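Local atomic coordinates of fimbrial protein MyfA (Yersinia enterocolitica, PDB entry 5LND), a protein that serves as the major pilus subunit of Myf fimbriae, assembling into a large, protease-resistant homomeric structure that is a probable virulence factor of pathogenic Yersinia. Residues T9-V14 with A20-F25; T57-H62 with G97-T102. All coordinates share one frame; numbering follows the deposited sequence.

From the N terminus, the chain runs up strand 3-8, and contact 1 closes the loop 9-14 back onto the start of strand 22-30, with just five residues between its segments. Contact 2 opens only after contact 1 has closed, so the two follow in series without nesting or crossing. It spans 34 intervening residues and brings the region of strand 58-60 against strand 97-108. Phe-25 connects the two: its CE2 lies 3.7 Å from CB of Phe-101, and its ring also packs on Leu-61 CD1. Contact 1 thus ties a loop at one end of the three-stranded sheet to its central strand, while contact 2 packs buried side chains of two strands that both pair with strand 37-52.

Contact 1. Residues T9-V14 with A20-F25; sequences TENEIV and ADTPAF
In this Ig-like sandwich the loop after strand 3-8 folds over the bulged start of strand 22-30, Thr-9 and Asn-11 meeting Pro-23 and Ala-24. The bulge is of the classic kind, with Ala-24 and Phe-25 both facing Phe-86. Just past the end of strand 3-8, one backbone bond still joins the loop to the strand, Thr-9 N to Ala-24 O at 2.9 Å. The side chain of Asn-11 adds a second bond across the contact. Its ND2 donates to Pro-23 O at 2.7 Å, fairly straight at 155°, and the acceptor lies close to the amide plane. The other end of that amide takes a bond from Thr-9 OG1 to Asn-11 OD1 at 2.6 Å, so both ends are held and the flip of the amide is settled. Thr-9 can reach it because OG1 sits between the backbone N and the carbonyl carbon (chi1 53°). The side chains of Asn-11 and Pro-23 cross at about a right angle, with OD1 of Asn-11 3.5 Å from Pro-23 CB. Lys-128 NZ bonds to the carbonyls of Thr-9 and Asn-11, tying the loop to strand 118-130, probably the complementing donor strand of this self-complemented construct. Further along, Ile-13, which is buried, and the partly exposed Thr-22 reach toward each other tip to tip, CD1 of Ile-13 lying 3.7 Å from CG2 of Thr-22.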
loop_
_atom_site.group_PDB
_atom_site.type_symbol
_atom_site.label_atom_id
_atom_site.label_comp_id
_atom_site.label_asym_id
_atom_site.label_seq_id
_atom_site.Cartn_x
_atom_site.Cartn_y
_atom_site.Cartn_z
ATOM N N THR B 9 -7.686 12.333 -14.356
ATOM C CA THR B 9 -7.432 12.584 -15.766
ATOM C C THR B 9 -7.981 11.464 -16.642
ATOM O O THR B 9 -8.467 10.455 -16.135
ATOM C CB THR B 9 -5.962 12.752 -16.046
ATOM O OG1 THR B 9 -5.258 11.625 -15.521
ATOM C CG2 THR B 9 -5.434 14.037 -15.419
ATOM N N GLU B 10 -7.896 11.647 -17.958
ATOM C CA GLU B 10 -8.504 10.720 -18.916
ATOM C C GLU B 10 -7.599 9.559 -19.294
ATOM O O GLU B 10 -8.079 8.515 -19.729
ATOM C CB GLU B 10 -8.950 11.457 -20.183
ATOM C CG GLU B 10 -10.283 12.194 -20.045
ATOM C CD GLU B 10 -10.639 12.988 -21.292
ATOM O OE1 GLU B 10 -9.869 12.918 -22.273
ATOM O OE2 GLU B 10 -11.681 13.679 -21.291
ATOM N N ASN B 11 -6.295 9.738 -19.125
ATOM C CA ASN B 11 -5.344 8.705 -19.524
ATOM C C ASN B 11 -5.503 7.379 -18.780
ATOM O O ASN B 11 -5.843 7.335 -17.600
ATOM C CB ASN B 11 -3.901 9.223 -19.468
ATOM C CG ASN B 11 -3.548 9.819 -18.133
ATOM O OD1 ASN B 11 -4.145 10.804 -17.706
ATOM N ND2 ASN B 11 -2.559 9.238 -17.469
ATOM N N GLU B 12 -5.279 6.291 -19.498
ATOM C CA GLU B 12 -5.510 4.970 -18.947
ATOM C C GLU B 12 -4.267 4.500 -18.217
ATOM O O GLU B 12 -3.164 4.587 -18.743
ATOM C CB GLU B 12 -5.854 4.024 -20.088
ATOM C CG GLU B 12 -6.125 2.590 -19.698
ATOM C CD GLU B 12 -6.542 1.754 -20.895
ATOM O OE1 GLU B 12 -5.766 0.862 -21.294
ATOM O OE2 GLU B 12 -7.640 1.997 -21.440
ATOM N N ILE B 13 -4.435 4.013 -16.998
ATOM C CA ILE B 13 -3.298 3.472 -16.282
ATOM C C ILE B 13 -3.474 1.973 -16.042
ATOM O O ILE B 13 -4.554 1.508 -15.657
ATOM C CB ILE B 13 -3.038 4.224 -14.971
ATOM C CG1 ILE B 13 -3.026 5.735 -15.213
ATOM C CG2 ILE B 13 -1.720 3.803 -14.379
ATOM C CD1 ILE B 13 -2.672 6.552 -13.992
ATOM N N VAL B 14 -2.402 1.226 -16.291
ATOM C CA VAL B 14 -2.379 -0.221 -16.131
ATOM C C VAL B 14 -1.339 -0.495 -15.068
ATOM O O VAL B 14 -0.343 0.225 -14.990
ATOM C CB VAL B 14 -1.952 -0.897 -17.445
ATOM C CG1 VAL B 14 -1.755 -2.393 -17.268
ATOM C CG2 VAL B 14 -2.980 -0.631 -18.519
ATOM N N ALA B 20 6.990 6.384 -17.700
ATOM C CA ALA B 20 7.002 7.840 -17.749
ATOM C C ALA B 20 6.171 8.478 -16.652
ATOM O O ALA B 20 5.345 7.820 -16.020
ATOM C CB ALA B 20 6.497 8.305 -19.089
ATOM N N ASP B 21 6.391 9.772 -16.442
ATOM C CA ASP B 21 5.534 10.555 -15.574
ATOM C C ASP B 21 4.119 10.442 -16.111
ATOM O O ASP B 21 3.866 10.715 -17.281
ATOM C CB ASP B 21 5.992 12.017 -15.535
ATOM C CG ASP B 21 7.283 12.208 -14.760
ATOM O OD1 ASP B 21 7.724 11.258 -14.087
ATOM O OD2 ASP B 21 7.852 13.318 -14.818
ATOM N N THR B 22 3.206 10.018 -15.250
ATOM C CA THR B 22 1.881 9.636 -15.681
ATOM C C THR B 22 0.832 10.417 -14.909
ATOM O O THR B 22 0.731 10.280 -13.692
ATOM C CB THR B 22 1.678 8.135 -15.462
ATOM O OG1 THR B 22 2.680 7.415 -16.188
ATOM C CG2 THR B 22 0.309 7.703 -15.926
ATOM N N PRO B 23 0.055 11.250 -15.623
ATOM C CA PRO B 23 -1.037 12.079 -15.096
ATOM C C PRO B 23 -2.121 11.259 -14.410
ATOM O O PRO B 23 -2.533 10.211 -14.908
ATOM C CB PRO B 23 -1.596 12.758 -16.350
ATOM C CG PRO B 23 -0.431 12.805 -17.285
ATOM C CD PRO B 23 0.292 11.513 -17.053
ATOM N N ALA B 24 -2.576 11.744 -13.261
ATOM C CA ALA B 24 -3.595 11.050 -12.485
ATOM C C ALA B 24 -4.769 11.957 -12.128
ATOM O O ALA B 24 -5.922 11.530 -12.158
ATOM C CB ALA B 24 -2.988 10.451 -11.233
ATOM N N PHE B 25 -4.460 13.196 -11.760
ATOM C CA PHE B 25 -5.482 14.163 -11.376
ATOM C C PHE B 25 -5.219 15.520 -12.006
ATOM O O PHE B 25 -4.071 15.886 -12.256
ATOM C CB PHE B 25 -5.530 14.347 -9.854
ATOM C CG PHE B 25 -5.976 13.131 -9.090
ATOM C CD1 PHE B 25 -7.270 12.642 -9.211
ATOM C CD2 PHE B 25 -5.107 12.497 -8.217
ATOM C CE1 PHE B 25 -7.672 11.524 -8.497
ATOM C CE2 PHE B 25 -5.512 11.394 -7.496
ATOM C CZ PHE B 25 -6.795 10.909 -7.640
#

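Contact 2. Residues T57-H62 with G97-T102; sequences TRVDLH and GEYQFT
Apolar contacts between Val-59 and Tyr-99 and between Leu-61 and Phe-101 carry this buried contact, and no hydrogen bond joins the two segments. CG2 of Val-59 comes obliquely to the Tyr-99 ring, 3.7 Å from CE1, the two side chains crossing at about a right angle. Two residues on along both segments, CD1 of Leu-61 packs 3.5 Å from CD1 of Phe-101, again obliquely to the ring. With CG anti to the backbone N (chi1 178°), the Phe-101 ring lies beside Leu-61 CD1. Leu-88 of strand 81-88 touches both Val-59 and Leu-61, and Met-51 of strand 37-52 touches Val-59 and Tyr-99.

Contacts that involve polar atoms bring Thr-57 to the same tyrosine. The carbonyl O of Thr-57 lies at the edge of the Tyr-99 ring, near its plane and 3.4 Å from CE1, where the ring's C-H groups present their slightly positive rim. CG2 of Thr-57 stands 4.0 Å from Tyr-99 OH, but the hydroxyls bond elsewhere: Thr-57 OG1 to Asp-55 OD1, Tyr-99 OH to Lys-95 O. Next to Thr-57, Arg-58 N bonds to Glu-80 OE1 of the second subunit. A tyrosine whose hydroxyl reaches the backbone four residues earlier, near the start of its strand, fits the tyrosine corner, a motif of Greek-key beta sandwiches such as this Ig-like fold.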
loop_
_atom_site.group_PDB
_atom_site.type_symbol
_atom_site.label_atom_id
_atom_site.label_comp_id
_atom_site.label_asym_id
_atom_site.label_seq_id
_atom_site.Cartn_x
_atom_site.Cartn_y
_atom_site.Cartn_z
ATOM N N THR B 57 -3.211 0.591 -0.291
ATOM C CA THR B 57 -1.971 0.799 -1.031
ATOM C C THR B 57 -1.834 2.272 -1.395
ATOM O O THR B 57 -2.790 2.882 -1.866
ATOM C CB THR B 57 -1.928 -0.038 -2.328
ATOM O OG1 THR B 57 -2.237 -1.403 -2.031
ATOM C CG2 THR B 57 -0.553 0.014 -2.958
ATOM N N ARG B 58 -0.646 2.835 -1.200
ATOM C CA ARG B 58 -0.421 4.261 -1.422
ATOM C C ARG B 58 0.472 4.502 -2.634
ATOM O O ARG B 58 1.367 3.706 -2.922
ATOM C CB ARG B 58 0.211 4.880 -0.173
ATOM C CG ARG B 58 -0.488 4.481 1.119
ATOM C CD ARG B 58 0.249 4.968 2.358
ATOM N NE ARG B 58 0.276 6.421 2.435
ATOM C CZ ARG B 58 -0.755 7.177 2.811
ATOM N NH1 ARG B 58 -1.919 6.629 3.146
ATOM N NH2 ARG B 58 -0.623 8.494 2.840
ATOM N N VAL B 59 0.215 5.593 -3.352
ATOM C CA VAL B 59 1.085 6.036 -4.443
ATOM C C VAL B 59 1.349 7.530 -4.322
ATOM O O VAL B 59 0.410 8.315 -4.256
ATOM C CB VAL B 59 0.464 5.751 -5.819
ATOM C CG1 VAL B 59 1.417 6.170 -6.932
ATOM C CG2 VAL B 59 0.128 4.286 -5.940
ATOM N N ASP B 60 2.620 7.920 -4.295
ATOM C CA ASP B 60 2.976 9.329 -4.171
ATOM C C ASP B 60 2.451 10.156 -5.331
ATOM O O ASP B 60 2.381 9.675 -6.460
ATOM C CB ASP B 60 4.492 9.486 -4.083
ATOM C CG ASP B 60 5.063 8.871 -2.833
ATOM O OD1 ASP B 60 4.313 8.748 -1.847
ATOM O OD2 ASP B 60 6.257 8.509 -2.837
ATOM N N LEU B 61 2.075 11.400 -5.041
ATOM C CA LEU B 61 1.649 12.340 -6.072
ATOM C C LEU B 61 2.702 13.424 -6.245
ATOM O O LEU B 61 3.391 13.779 -5.292
ATOM C CB LEU B 61 0.306 12.955 -5.708
ATOM C CG LEU B 61 -0.853 11.978 -5.712
ATOM C CD1 LEU B 61 -2.131 12.717 -5.348
ATOM C CD2 LEU B 61 -0.965 11.303 -7.065
ATOM N N HIS B 62 2.833 13.923 -7.469
ATOM C CA HIS B 62 3.794 14.967 -7.788
ATOM C C HIS B 62 3.150 15.969 -8.718
ATOM O O HIS B 62 2.252 15.633 -9.486
ATOM C CB HIS B 62 5.015 14.390 -8.495
ATOM C CG HIS B 62 5.620 13.218 -7.802
ATOM N ND1 HIS B 62 6.594 13.347 -6.835
ATOM C CD2 HIS B 62 5.395 11.891 -7.935
ATOM C CE1 HIS B 62 6.943 12.149 -6.406
ATOM N NE2 HIS B 62 6.227 11.248 -7.056
ATOM N N GLY B 97 -6.149 -0.766 -8.756
ATOM C CA GLY B 97 -6.995 -0.288 -7.679
ATOM C C GLY B 97 -7.735 0.990 -8.003
ATOM O O GLY B 97 -7.493 1.620 -9.030
ATOM N N GLU B 98 -8.655 1.367 -7.127
ATOM C CA GLU B 98 -9.319 2.648 -7.247
ATOM C C GLU B 98 -8.687 3.559 -6.217
ATOM O O GLU B 98 -8.952 3.433 -5.024
ATOM C CB GLU B 98 -10.815 2.491 -6.987
ATOM C CG GLU B 98 -11.492 1.484 -7.906
ATOM C CD GLU B 98 -11.442 1.915 -9.350
ATOM O OE1 GLU B 98 -11.624 3.121 -9.610
ATOM O OE2 GLU B 98 -11.210 1.057 -10.226
ATOM N N TYR B 99 -7.833 4.466 -6.668
ATOM C CA TYR B 99 -7.059 5.257 -5.730
ATOM C C TYR B 99 -7.641 6.633 -5.514
ATOM O O TYR B 99 -7.790 7.410 -6.453
ATOM C CB TYR B 99 -5.637 5.407 -6.218
ATOM C CG TYR B 99 -4.807 4.161 -6.262
ATOM C CD1 TYR B 99 -3.954 3.849 -5.217
ATOM C CD2 TYR B 99 -4.825 3.329 -7.372
ATOM C CE1 TYR B 99 -3.161 2.736 -5.260
ATOM C CE2 TYR B 99 -4.032 2.205 -7.423
ATOM C CZ TYR B 99 -3.209 1.916 -6.361
ATOM O OH TYR B 99 -2.411 0.805 -6.396
ATOM N N GLN B 100 -7.934 6.940 -4.260
ATOM C CA GLN B 100 -8.580 8.192 -3.921
ATOM C C GLN B 100 -7.617 9.195 -3.316
ATOM O O GLN B 100 -6.804 8.863 -2.462
ATOM C CB GLN B 100 -9.715 7.932 -2.938
ATOM C CG GLN B 100 -10.588 9.132 -2.685
ATOM C CD GLN B 100 -11.593 8.898 -1.577
ATOM O OE1 GLN B 100 -11.297 8.240 -0.578
ATOM N NE2 GLN B 100 -12.789 9.452 -1.740
ATOM N N PHE B 101 -7.708 10.431 -3.773
ATOM C CA PHE B 101 -7.053 11.517 -3.081
ATOM C C PHE B 101 -8.118 12.430 -2.494
ATOM O O PHE B 101 -9.093 12.784 -3.157
ATOM C CB PHE B 101 -6.127 12.291 -4.010
ATOM C CG PHE B 101 -5.458 13.450 -3.347
ATOM C CD1 PHE B 101 -4.275 13.274 -2.644
ATOM C CD2 PHE B 101 -6.024 14.720 -3.405
ATOM C CE1 PHE B 101 -3.661 14.347 -2.026
ATOM C CE2 PHE B 101 -5.419 15.797 -2.791
ATOM C CZ PHE B 101 -4.238 15.612 -2.098
ATOM N N THR B 102 -7.922 12.785 -1.231
ATOM C CA THR B 102 -8.738 13.771 -0.562
ATOM C C THR B 102 -7.824 14.894 -0.114
ATOM O O THR B 102 -6.666 14.668 0.258
ATOM C CB THR B 102 -9.474 13.170 0.648
ATOM O OG1 THR B 102 -8.540 12.539 1.537
ATOM C CG2 THR B 102 -10.482 12.147 0.186
#